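PDB 5J5L: uncharacterized protein from Neosartorya fumigata, which binds arachidonic acid inside a bundle of helices and is probably a constitutive cell-wall antigen of the fungus, recognised by host antibodies. Local coordinates for residues A[10-15]-A[45-50]; A[53-58]-A[118-123]; A[68-73]-A[130-135]; A[113-118]-A[135-140]. One frame throughout, in Å; residues are numbered along the deposited sequence.

Contact 1. Residues A[10-15]-A[45-50]; sequences LSTIKT and ESDIDQ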
loop_
_atom_site.group_PDB
_atom_site.type_symbol
_atom_site.label_atom_id
_atom_site.label_comp_id
_atom_site.label_asym_id
_atom_site.label_seq_id
_atom_site.Cartn_x
_atom_site.Cartn_y
_atom_site.Cartn_z
ATOM N N LEU A 10 -8.058 4.504 5.069
ATOM C CA LEU A 10 -7.854 3.685 3.879
ATOM C C LEU A 10 -8.048 4.509 2.602
ATOM O O LEU A 10 -7.366 4.279 1.604
ATOM C CB LEU A 10 -8.767 2.475 3.890
ATOM C CG LEU A 10 -8.421 1.433 4.974
ATOM C CD1 LEU A 10 -9.535 0.401 5.101
ATOM C CD2 LEU A 10 -7.083 0.766 4.740
ATOM N N SER A 11 -8.955 5.466 2.641
ATOM C CA SER A 11 -9.167 6.333 1.475
ATOM C C SER A 11 -7.941 7.207 1.212
ATOM O O SER A 11 -7.543 7.416 0.068
ATOM C CB SER A 11 -10.382 7.216 1.692
ATOM O OG SER A 11 -10.701 7.959 0.528
ATOM N N THR A 12 -7.352 7.718 2.285
ATOM C CA THR A 12 -6.136 8.527 2.189
ATOM C C THR A 12 -5.008 7.695 1.561
ATOM O O THR A 12 -4.256 8.169 0.702
ATOM C CB THR A 12 -5.741 9.061 3.582
ATOM O OG1 THR A 12 -6.743 9.982 4.051
ATOM C CG2 THR A 12 -4.394 9.775 3.550
ATOM N N ILE A 13 -4.895 6.448 1.984
ATOM C CA ILE A 13 -3.926 5.526 1.386
ATOM C C ILE A 13 -4.189 5.357 -0.122
ATOM O O ILE A 13 -3.255 5.438 -0.937
ATOM C CB ILE A 13 -3.923 4.167 2.120
ATOM C CG1 ILE A 13 -3.361 4.351 3.538
ATOM C CG2 ILE A 13 -3.130 3.126 1.343
ATOM C CD1 ILE A 13 -3.730 3.243 4.504
ATOM N N LYS A 14 -5.448 5.150 -0.479
ATOM C CA LYS A 14 -5.831 4.999 -1.887
ATOM C C LYS A 14 -5.391 6.222 -2.681
ATOM O O LYS A 14 -4.796 6.111 -3.762
ATOM C CB LYS A 14 -7.347 4.827 -2.007
ATOM C CG LYS A 14 -7.824 4.427 -3.397
ATOM C CD LYS A 14 -9.340 4.337 -3.417
ATOM C CE LYS A 14 -9.869 3.665 -4.669
ATOM N NZ LYS A 14 -9.929 2.183 -4.515
ATOM N N THR A 15 -5.693 7.399 -2.151
ATOM C CA THR A 15 -5.279 8.637 -2.808
ATOM C C THR A 15 -3.761 8.725 -2.969
ATOM O O THR A 15 -3.273 9.057 -4.061
ATOM C CB THR A 15 -5.864 9.855 -2.078
ATOM O OG1 THR A 15 -7.281 9.719 -2.085
ATOM C CG2 THR A 15 -5.486 11.151 -2.776
ATOM N N GLU A 45 3.831 5.723 3.477
ATOM C CA GLU A 45 4.288 4.928 4.627
ATOM C C GLU A 45 3.642 5.390 5.940
ATOM O O GLU A 45 3.144 4.577 6.725
ATOM C CB GLU A 45 5.814 4.965 4.755
ATOM C CG GLU A 45 6.577 4.214 3.671
ATOM C CD GLU A 45 8.060 4.031 3.994
ATOM O OE1 GLU A 45 8.470 4.210 5.152
ATOM O OE2 GLU A 45 8.842 3.699 3.084
ATOM N N SER A 46 3.634 6.703 6.157
ATOM C CA SER A 46 3.060 7.297 7.354
ATOM C C SER A 46 1.562 6.995 7.448
ATOM O O SER A 46 1.048 6.685 8.523
ATOM C CB SER A 46 3.278 8.814 7.333
ATOM O OG SER A 46 2.843 9.423 8.529
ATOM N N ASP A 47 0.875 7.136 6.323
ATOM C CA ASP A 47 -0.570 6.911 6.263
ATOM C C ASP A 47 -0.943 5.445 6.508
ATOM O O ASP A 47 -1.970 5.169 7.150
ATOM C CB ASP A 47 -1.130 7.433 4.930
ATOM C CG ASP A 47 -1.073 8.981 4.829
ATOM O OD1 ASP A 47 -1.013 9.664 5.875
ATOM O OD2 ASP A 47 -1.099 9.518 3.700
ATOM N N ILE A 48 -0.119 4.519 6.037
ATOM C CA ILE A 48 -0.357 3.098 6.299
ATOM C C ILE A 48 -0.174 2.841 7.797
ATOM O O ILE A 48 -1.000 2.183 8.422
ATOM C CB ILE A 48 0.584 2.186 5.472
ATOM C CG1 ILE A 48 0.248 2.266 3.966
ATOM C CG2 ILE A 48 0.488 0.737 5.949
ATOM C CD1 ILE A 48 1.312 1.734 3.051
ATOM N N ASP A 49 0.907 3.365 8.360
ATOM C CA ASP A 49 1.185 3.211 9.793
ATOM C C ASP A 49 0.077 3.845 10.640
ATOM O O ASP A 49 -0.289 3.293 11.682
ATOM C CB ASP A 49 2.548 3.793 10.159
ATOM C CG ASP A 49 3.710 2.924 9.670
ATOM O OD1 ASP A 49 3.475 1.762 9.259
ATOM O OD2 ASP A 49 4.857 3.401 9.691
ATOM N N GLN A 50 -0.493 4.964 10.174
ATOM C CA GLN A 50 -1.607 5.595 10.887
ATOM C C GLN A 50 -2.834 4.680 10.894
ATOM O O GLN A 50 -3.488 4.522 11.933
ATOM C CB GLN A 50 -1.956 6.953 10.270
ATOM C CG GLN A 50 -3.133 7.664 10.943
ATOM C CD GLN A 50 -2.844 8.034 12.385
ATOM O OE1 GLN A 50 -3.487 7.534 13.307
ATOM N NE2 GLN A 50 -1.859 8.898 12.589
#
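Thr-12 meets the carboxylate of Asp-47 through its methyl group. The CG2 atom of Thr-12 lies 3.3 Å from OD2 of Asp-47, and the two side chains cross at about a right angle. With chi1 at -66° for OG1, the methyl CG2 is left anti to the backbone N, on the side facing helix 31-56. The hydroxyl of Thr-12 turns back instead and bonds to the carbonyl O of Ser-8, one turn earlier in its own helix. The carboxylate of Asp-47 also has its polar partner close by in sequence, the side-chain amide of Gln-43. The acid of Asp-16 lies near OD2 of Asp-47, so the like charges may raise the proton affinity of either group.

Ile-13 is the next residue across the gap. Its CB starts out along the flank of the helix, but CD1 swings in over the backbone of the partner. That methyl lies 3.7 Å from the carbonyl O of Asp-47 and 3.8 Å from CA of Ile-48. It also packs at 4.1 Å against CG1 of Ile-48. No hydrogen bond joins the two segments.

The helices run antiparallel at 161°, with axes 9.2 Å apart. Ile-48 touches the bound arachidonic acid and packs on Lys-113 of helix 100-124. Ile-13 also packs on Leu-76 of helix 63-89, so the pair touches two further helices of the bundle.

Contact 2. Residues A[53-58]-A[118-123]; sequences ADAKAT and SGALQD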
loop_
_atom_site.group_PDB
_atom_site.type_symbol
_atom_site.label_atom_id
_atom_site.label_comp_id
_atom_site.label_asym_id
_atom_site.label_seq_id
_atom_site.Cartn_x
_atom_site.Cartn_y
_atom_site.Cartn_z
ATOM N N ALA A 53 -2.308 1.886 13.375
ATOM C CA ALA A 53 -2.491 2.355 14.742
ATOM C C ALA A 53 -3.973 2.524 15.080
ATOM O O ALA A 53 -4.428 2.164 16.166
ATOM C CB ALA A 53 -1.744 3.664 14.971
ATOM N N ASP A 54 -4.727 3.078 14.139
ATOM C CA ASP A 54 -6.153 3.271 14.329
ATOM C C ASP A 54 -6.890 1.934 14.427
ATOM O O ASP A 54 -7.825 1.793 15.227
ATOM C CB ASP A 54 -6.731 4.146 13.200
ATOM C CG ASP A 54 -6.332 5.619 13.338
ATOM O OD1 ASP A 54 -6.008 6.045 14.467
ATOM O OD2 ASP A 54 -6.342 6.361 12.332
ATOM N N ALA A 55 -6.478 0.963 13.620
ATOM C CA ALA A 55 -7.073 -0.376 13.661
ATOM C C ALA A 55 -6.773 -1.053 14.995
ATOM O O ALA A 55 -7.665 -1.681 15.586
ATOM C CB ALA A 55 -6.548 -1.233 12.517
ATOM N N LYS A 56 -5.531 -0.914 15.467
ATOM C CA LYS A 56 -5.149 -1.471 16.778
ATOM C C LYS A 56 -5.948 -0.863 17.923
ATOM O O LYS A 56 -6.143 -1.508 18.959
ATOM C CB LYS A 56 -3.658 -1.286 17.047
ATOM C CG LYS A 56 -2.778 -2.187 16.202
ATOM C CD LYS A 56 -1.335 -2.094 16.660
ATOM C CE LYS A 56 -0.406 -2.854 15.734
ATOM N NZ LYS A 56 1.015 -2.610 16.105
ATOM N N ALA A 57 -6.422 0.366 17.738
ATOM C CA ALA A 57 -7.213 1.053 18.758
ATOM C C ALA A 57 -8.722 0.768 18.682
ATOM O O ALA A 57 -9.486 1.304 19.488
ATOM C CB ALA A 57 -6.958 2.552 18.670
ATOM N N THR A 58 -9.138 -0.104 17.767
ATOM C CA THR A 58 -10.550 -0.285 17.420
ATOM C C THR A 58 -11.105 -1.631 17.925
ATOM O O THR A 58 -10.390 -2.637 17.932
ATOM C CB THR A 58 -10.722 -0.149 15.894
ATOM O OG1 THR A 58 -10.396 1.189 15.516
ATOM C CG2 THR A 58 -12.150 -0.442 15.462
ATOM N N SER A 118 -2.810 -5.149 7.333
ATOM C CA SER A 118 -3.734 -6.250 7.050
ATOM C C SER A 118 -3.956 -7.106 8.281
ATOM O O SER A 118 -5.099 -7.500 8.595
ATOM C CB SER A 118 -3.223 -7.112 5.910
ATOM O OG SER A 118 -4.059 -8.253 5.775
ATOM N N GLY A 119 -2.869 -7.423 8.982
ATOM C CA GLY A 119 -2.958 -8.188 10.222
ATOM C C GLY A 119 -3.857 -7.546 11.271
ATOM O O GLY A 119 -4.649 -8.234 11.940
ATOM N N ALA A 120 -3.722 -6.230 11.420
ATOM C CA ALA A 120 -4.518 -5.473 12.384
ATOM C C ALA A 120 -6.006 -5.437 11.997
ATOM O O ALA A 120 -6.883 -5.513 12.865
ATOM C CB ALA A 120 -3.965 -4.062 12.542
ATOM N N LEU A 121 -6.287 -5.362 10.699
ATOM C CA LEU A 121 -7.671 -5.351 10.212
ATOM C C LEU A 121 -8.288 -6.741 10.320
ATOM O O LEU A 121 -9.459 -6.887 10.680
ATOM C CB LEU A 121 -7.745 -4.864 8.765
ATOM C CG LEU A 121 -7.339 -3.409 8.527
ATOM C CD1 LEU A 121 -7.346 -3.132 7.039
ATOM C CD2 LEU A 121 -8.219 -2.443 9.289
ATOM N N GLN A 122 -7.496 -7.769 10.046
ATOM C CA GLN A 122 -7.967 -9.144 10.248
ATOM C C GLN A 122 -8.390 -9.346 11.691
ATOM O O GLN A 122 -9.345 -10.072 11.951
ATOM C CB GLN A 122 -6.890 -10.167 9.889
ATOM C CG GLN A 122 -6.646 -10.298 8.393
ATOM C CD GLN A 122 -5.511 -11.246 8.064
ATOM O OE1 GLN A 122 -5.442 -12.365 8.585
ATOM N NE2 GLN A 122 -4.602 -10.798 7.175
ATOM N N ASP A 123 -7.691 -8.698 12.626
ATOM C CA ASP A 123 -7.919 -8.957 14.055
ATOM C C ASP A 123 -9.305 -8.488 14.496
ATOM O O ASP A 123 -9.910 -9.087 15.393
ATOM C CB ASP A 123 -6.818 -8.305 14.921
ATOM C CG ASP A 123 -5.534 -9.172 15.020
ATOM O OD1 ASP A 123 -5.594 -10.403 14.786
ATOM O OD2 ASP A 123 -4.463 -8.608 15.347
HETATM O O HOH W 1 -6.250 -4.526 15.356
#
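Leu-121 reaches Ala-55 by the course of its side chain. Its CB points away from segment 53-58, but CG stands anti to the carbonyl carbon (chi1 -65°). Chi2 of 175° extends CD1, and the other branch, CD2, is left facing Ala-55, 3.8 Å from its CB. Ala-120 needs no torsion, because its CB already points across the gap. It meets CB of Ala-55 at 3.8 Å, methyl against methyl. CB of Ala-55 thus meets methyls from two successive residues.

Small side chains let the backbones come close, and the CA atoms of Ala-55 and Ala-120 are 5.8 Å apart. The contact joins the C-terminal end of helix 31-56 to the later part of helix 100-124 in the all-helical bundle. Leu-121 continues inward to Ile-6 of helix 3-26 and to Val-69 and Leu-73 of helix 63-89.

Lys-56 lies at the exposed border, its CG 4.3 Å from CB of Ala-120. A water lies between the two carbonyls, 2.8 Å from O of Ala-120 and in a longer, weak approach to O of Ala-55. With fewer protons than acceptors around it, it need not make both bonds at once.

Helix 31-56 ends here. The OG1 of Thr-58 bonds at 2.7 Å to the carbonyl O of Asp-54. Across the gap, NE2 of Gln-122 bonds at 3.0 Å to OG of Ser-118, which lies nearly in the amide plane.

Contact 3. Residues A[68-73]-A[130-135]; sequences SVTNAL and KDTIAS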
loop_
_atom_site.group_PDB
_atom_site.type_symbol
_atom_site.label_atom_id
_atom_site.label_comp_id
_atom_site.label_asym_id
_atom_site.label_seq_id
_atom_site.Cartn_x
_atom_site.Cartn_y
_atom_site.Cartn_z
ATOM N N SER A 68 -17.422 -3.117 5.293
ATOM C CA SER A 68 -16.916 -1.850 4.778
ATOM C C SER A 68 -15.383 -1.831 4.798
ATOM O O SER A 68 -14.761 -1.487 3.799
ATOM C CB SER A 68 -17.479 -0.661 5.563
ATOM O OG SER A 68 -18.888 -0.516 5.403
ATOM N N VAL A 69 -14.771 -2.225 5.914
ATOM C CA VAL A 69 -13.300 -2.194 6.028
ATOM C C VAL A 69 -12.669 -3.232 5.093
ATOM O O VAL A 69 -11.693 -2.946 4.393
ATOM C CB VAL A 69 -12.876 -2.385 7.499
ATOM C CG1 VAL A 69 -11.405 -2.701 7.623
ATOM C CG2 VAL A 69 -13.234 -1.143 8.306
ATOM N N THR A 70 -13.270 -4.416 5.022
ATOM C CA THR A 70 -12.784 -5.485 4.129
ATOM C C THR A 70 -12.807 -5.044 2.674
ATOM O O THR A 70 -11.831 -5.200 1.945
ATOM C CB THR A 70 -13.639 -6.764 4.294
ATOM O OG1 THR A 70 -13.497 -7.251 5.627
ATOM C CG2 THR A 70 -13.225 -7.862 3.330
ATOM N N ASN A 71 -13.926 -4.479 2.245
ATOM C CA ASN A 71 -14.032 -4.029 0.867
ATOM C C ASN A 71 -13.118 -2.866 0.537
ATOM O O ASN A 71 -12.629 -2.765 -0.591
ATOM C CB ASN A 71 -15.473 -3.672 0.532
ATOM C CG ASN A 71 -16.334 -4.901 0.316
ATOM O OD1 ASN A 71 -15.986 -6.014 0.732
ATOM N ND2 ASN A 71 -17.474 -4.706 -0.333
ATOM N N ALA A 72 -12.908 -1.981 1.508
ATOM C CA ALA A 72 -12.012 -0.855 1.295
ATOM C C ALA A 72 -10.589 -1.370 1.157
ATOM O O ALA A 72 -9.849 -0.905 0.291
ATOM C CB ALA A 72 -12.126 0.165 2.416
ATOM N N LEU A 73 -10.202 -2.322 2.005
ATOM C CA LEU A 73 -8.838 -2.871 1.927
ATOM C C LEU A 73 -8.650 -3.612 0.604
ATOM O O LEU A 73 -7.671 -3.367 -0.134
ATOM C CB LEU A 73 -8.559 -3.807 3.107
ATOM C CG LEU A 73 -7.173 -4.446 3.142
ATOM C CD1 LEU A 73 -6.086 -3.382 3.237
ATOM C CD2 LEU A 73 -7.097 -5.414 4.298
ATOM N N LYS A 130 -12.134 -11.957 7.807
ATOM C CA LYS A 130 -10.702 -12.185 8.046
ATOM C C LYS A 130 -10.096 -13.069 6.960
ATOM O O LYS A 130 -8.993 -12.800 6.463
ATOM C CB LYS A 130 -10.453 -12.822 9.425
ATOM C CG LYS A 130 -9.046 -13.393 9.552
ATOM C CD LYS A 130 -8.654 -13.776 10.965
ATOM C CE LYS A 130 -7.234 -14.319 10.963
ATOM N NZ LYS A 130 -6.852 -14.895 12.277
ATOM N N ASP A 131 -10.802 -14.145 6.618
ATOM C CA ASP A 131 -10.321 -15.060 5.582
ATOM C C ASP A 131 -10.216 -14.334 4.245
ATOM O O ASP A 131 -9.223 -14.476 3.525
ATOM C CB ASP A 131 -11.229 -16.287 5.458
ATOM C CG ASP A 131 -11.174 -17.183 6.690
ATOM O OD1 ASP A 131 -10.128 -17.186 7.379
ATOM O OD2 ASP A 131 -12.172 -17.888 6.965
ATOM N N THR A 132 -11.233 -13.536 3.934
ATOM C CA THR A 132 -11.257 -12.742 2.705
ATOM C C THR A 132 -10.100 -11.748 2.639
ATOM O O THR A 132 -9.459 -11.576 1.589
ATOM C CB THR A 132 -12.595 -12.000 2.603
ATOM O OG1 THR A 132 -13.648 -12.965 2.544
ATOM C CG2 THR A 132 -12.651 -11.120 1.388
ATOM N N ILE A 133 -9.840 -11.090 3.762
ATOM C CA ILE A 133 -8.728 -10.158 3.850
ATOM C C ILE A 133 -7.390 -10.870 3.678
ATOM O O ILE A 133 -6.509 -10.388 2.949
ATOM C CB ILE A 133 -8.728 -9.406 5.189
ATOM C CG1 ILE A 133 -9.933 -8.452 5.231
ATOM C CG2 ILE A 133 -7.413 -8.652 5.381
ATOM C CD1 ILE A 133 -10.228 -7.868 6.594
ATOM N N ALA A 134 -7.231 -11.981 4.385
ATOM C CA ALA A 134 -6.017 -12.787 4.271
ATOM C C ALA A 134 -5.753 -13.190 2.818
ATOM O O ALA A 134 -4.629 -13.061 2.337
ATOM C CB ALA A 134 -6.108 -14.003 5.159
ATOM N N SER A 135 -6.797 -13.647 2.131
ATOM C CA SER A 135 -6.687 -14.052 0.728
ATOM C C SER A 135 -6.252 -12.903 -0.169
ATOM O O SER A 135 -5.335 -13.060 -0.975
ATOM C CB SER A 135 -8.005 -14.638 0.219
ATOM O OG SER A 135 -8.377 -15.784 0.969
#
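Methyl-to-methyl packing joins Leu-73 to Ile-133. CD2 of Leu-73 and CG2 of Ile-133 are 3.4 Å apart, tighter than usual for two carbons, and the side chains cross at about a right angle. In Leu-73, CG lies anti to the backbone N (chi1 180°), which carries its branches toward helix 127-150. A second methyl pair forms nearer the surface, where CG2 of Thr-70 is 3.8 Å from CG2 of Thr-132. The CG2 of Thr-70 is also 3.8 Å from CG1 of Ile-133.

The other kind of touch sets a hydroxyl oxygen against carbon. OG1 of Thr-70 lies 3.5 Å from CD1 of Ile-133 and 3.8 Å from its CG1. The isoleucine thus lies against both branches of Thr-70.

No hydrogen bond crosses between the segments. The two helices run nearly parallel (9°), with axes 9.9 Å apart. Ile-133 also meets Ser-118 of helix 100-124.

The buried hydroxyl of Thr-70 is satisfied within its own helix by the carbonyl O of Ser-66. Thr-70 can therefore lie against isoleucine without a polar partner across the gap, and the contact rests on van der Waals packing.

Contact 4. Residues A[113-118]-A[135-140]; sequences KTDALS and SGTQDI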
loop_
_atom_site.group_PDB
_atom_site.type_symbol
_atom_site.label_atom_id
_atom_site.label_comp_id
_atom_site.label_asym_id
_atom_site.label_seq_id
_atom_site.Cartn_x
_atom_site.Cartn_y
_atom_site.Cartn_z
ATOM N N LYS A 113 4.812 -2.736 6.145
ATOM C CA LYS A 113 3.797 -1.870 6.748
ATOM C C LYS A 113 2.385 -2.275 6.304
ATOM O O LYS A 113 1.449 -2.264 7.118
ATOM C CB LYS A 113 4.092 -0.398 6.453
ATOM C CG LYS A 113 5.352 0.120 7.125
ATOM C CD LYS A 113 5.677 1.538 6.690
ATOM C CE LYS A 113 6.993 1.996 7.303
ATOM N NZ LYS A 113 6.966 1.967 8.790
ATOM N N THR A 114 2.246 -2.659 5.039
ATOM C CA THR A 114 0.950 -3.123 4.514
ATOM C C THR A 114 0.554 -4.462 5.167
ATOM O O THR A 114 -0.614 -4.676 5.529
ATOM C CB THR A 114 0.996 -3.283 2.993
ATOM O OG1 THR A 114 1.325 -2.018 2.408
ATOM C CG2 THR A 114 -0.365 -3.774 2.439
ATOM N N ASP A 115 1.523 -5.351 5.333
ATOM C CA ASP A 115 1.252 -6.622 6.010
ATOM C C ASP A 115 0.771 -6.391 7.453
ATOM O O ASP A 115 -0.146 -7.079 7.934
ATOM C CB ASP A 115 2.492 -7.514 5.983
ATOM C CG ASP A 115 2.774 -8.084 4.604
ATOM O OD1 ASP A 115 1.900 -7.945 3.726
ATOM O OD2 ASP A 115 3.859 -8.670 4.396
ATOM N N ALA A 116 1.387 -5.427 8.148
ATOM C CA ALA A 116 0.997 -5.116 9.516
ATOM C C ALA A 116 -0.423 -4.570 9.551
ATOM O O ALA A 116 -1.203 -4.900 10.459
ATOM C CB ALA A 116 1.963 -4.112 10.140
ATOM N N LEU A 117 -0.743 -3.706 8.588
ATOM C CA LEU A 117 -2.085 -3.140 8.485
ATOM C C LEU A 117 -3.105 -4.260 8.275
ATOM O O LEU A 117 -4.146 -4.312 8.957
ATOM C CB LEU A 117 -2.186 -2.117 7.352
ATOM C CG LEU A 117 -3.591 -1.576 7.041
ATOM C CD1 LEU A 117 -4.261 -0.972 8.267
ATOM C CD2 LEU A 117 -3.496 -0.586 5.886
ATOM N N SER A 118 -2.810 -5.149 7.333
ATOM C CA SER A 118 -3.734 -6.250 7.050
ATOM C C SER A 118 -3.956 -7.106 8.281
ATOM O O SER A 118 -5.099 -7.500 8.595
ATOM C CB SER A 118 -3.223 -7.112 5.910
ATOM O OG SER A 118 -4.059 -8.253 5.775
ATOM N N SER A 135 -6.797 -13.647 2.131
ATOM C CA SER A 135 -6.687 -14.052 0.728
ATOM C C SER A 135 -6.252 -12.903 -0.169
ATOM O O SER A 135 -5.335 -13.060 -0.975
ATOM C CB SER A 135 -8.005 -14.638 0.219
ATOM O OG SER A 135 -8.377 -15.784 0.969
ATOM N N GLY A 136 -6.891 -11.741 -0.031
ATOM C CA GLY A 136 -6.480 -10.561 -0.786
ATOM C C GLY A 136 -5.067 -10.107 -0.460
ATOM O O GLY A 136 -4.329 -9.654 -1.327
ATOM N N THR A 137 -4.682 -10.225 0.802
ATOM C CA THR A 137 -3.341 -9.846 1.226
ATOM C C THR A 137 -2.270 -10.758 0.616
ATOM O O THR A 137 -1.184 -10.282 0.257
ATOM C CB THR A 137 -3.248 -9.829 2.767
ATOM O OG1 THR A 137 -4.221 -8.910 3.281
ATOM C CG2 THR A 137 -1.857 -9.382 3.221
ATOM N N GLN A 138 -2.563 -12.049 0.505
ATOM C CA GLN A 138 -1.696 -12.980 -0.255
ATOM C C GLN A 138 -1.402 -12.449 -1.661
ATOM O O GLN A 138 -0.266 -12.527 -2.143
ATOM C CB GLN A 138 -2.322 -14.363 -0.394
ATOM C CG GLN A 138 -2.358 -15.198 0.862
ATOM C CD GLN A 138 -2.898 -16.575 0.559
ATOM O OE1 GLN A 138 -4.081 -16.837 0.734
ATOM N NE2 GLN A 138 -2.043 -17.442 0.041
ATOM N N ASP A 139 -2.430 -11.911 -2.314
ATOM C CA ASP A 139 -2.284 -11.365 -3.673
ATOM C C ASP A 139 -1.455 -10.088 -3.694
ATOM O O ASP A 139 -0.616 -9.881 -4.576
ATOM C CB ASP A 139 -3.675 -11.105 -4.288
ATOM C CG ASP A 139 -4.480 -12.378 -4.509
ATOM O OD1 ASP A 139 -3.907 -13.487 -4.634
ATOM O OD2 ASP A 139 -5.730 -12.264 -4.547
ATOM N N ILE A 140 -1.683 -9.227 -2.708
ATOM C CA ILE A 140 -0.909 -8.005 -2.565
ATOM C C ILE A 140 0.560 -8.369 -2.304
ATOM O O ILE A 140 1.468 -7.809 -2.905
ATOM C CB ILE A 140 -1.479 -7.124 -1.427
ATOM C CG1 ILE A 140 -2.865 -6.581 -1.833
ATOM C CG2 ILE A 140 -0.517 -5.987 -1.080
ATOM C CD1 ILE A 140 -3.601 -5.837 -0.734
#
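Helices 100-124 and 127-150 follow each other in the chain and run antiparallel here at 178°, with their axes 10.8 Å apart.

Ser-118 and Thr-137 form the one hydrogen bond across the gap. The OG of Ser-118 donates to OG1 of Thr-137 at 2.6 Å. With chi1 at 173°, OG of Ser-118 stands anti to its backbone N and extends toward helix 127-150. The CB of Ser-118 also touches Thr-137, 3.8 Å from its CG2. The OG1 of Thr-137 stands beside its own backbone N and bonds as well to the carbonyl O of Ile-133. These bonds form a chain from Gln-122 through Ser-118 and Thr-137 to a backbone carbonyl, so both hydroxyls are used twice.

Asp-115 lies at the edge, its OD1 4.1 Å from CG2 of Thr-137. Its carboxylate is also close to that of Asp-141, and the like charges would probably disfavour both being ionised.

One turn from Ser-118, the polar link gives way to apolar packing. CG2 of Thr-114 meets CG2 of Ile-140 at 4.2 Å, and the two side chains cross at about a right angle. The hydroxyl of Thr-114 is bonded to the carbonyl O of Leu-110. Ile-140 goes on to Ile-80 of helix 63-89. Thr-114 touches the bound arachidonic acid, so this helical hairpin supplies part of the wall of the lipid pocket in the bundle.

The four contacts join long helices of one all-helical bundle, with centres 9 to 16 Å apart. Contacts 1 and 2 share helix 31-56, contacts 2 and 4 share helix 100-124, and contacts 3 and 4 share helix 127-150. Along the chain, contact 1 closes before the others open, whereas contacts 2, 3 and 4 cross one another in sequence. Contact 1 is tied to contact 4 by a salt bridge, 2.7 Å from OD2 of Asp-49 to NZ of Lys-113. These two contacts each give a residue to the arachidonic acid pocket. Contacts 2 and 3 lie farther from the lipid and pack the bundle beyond it.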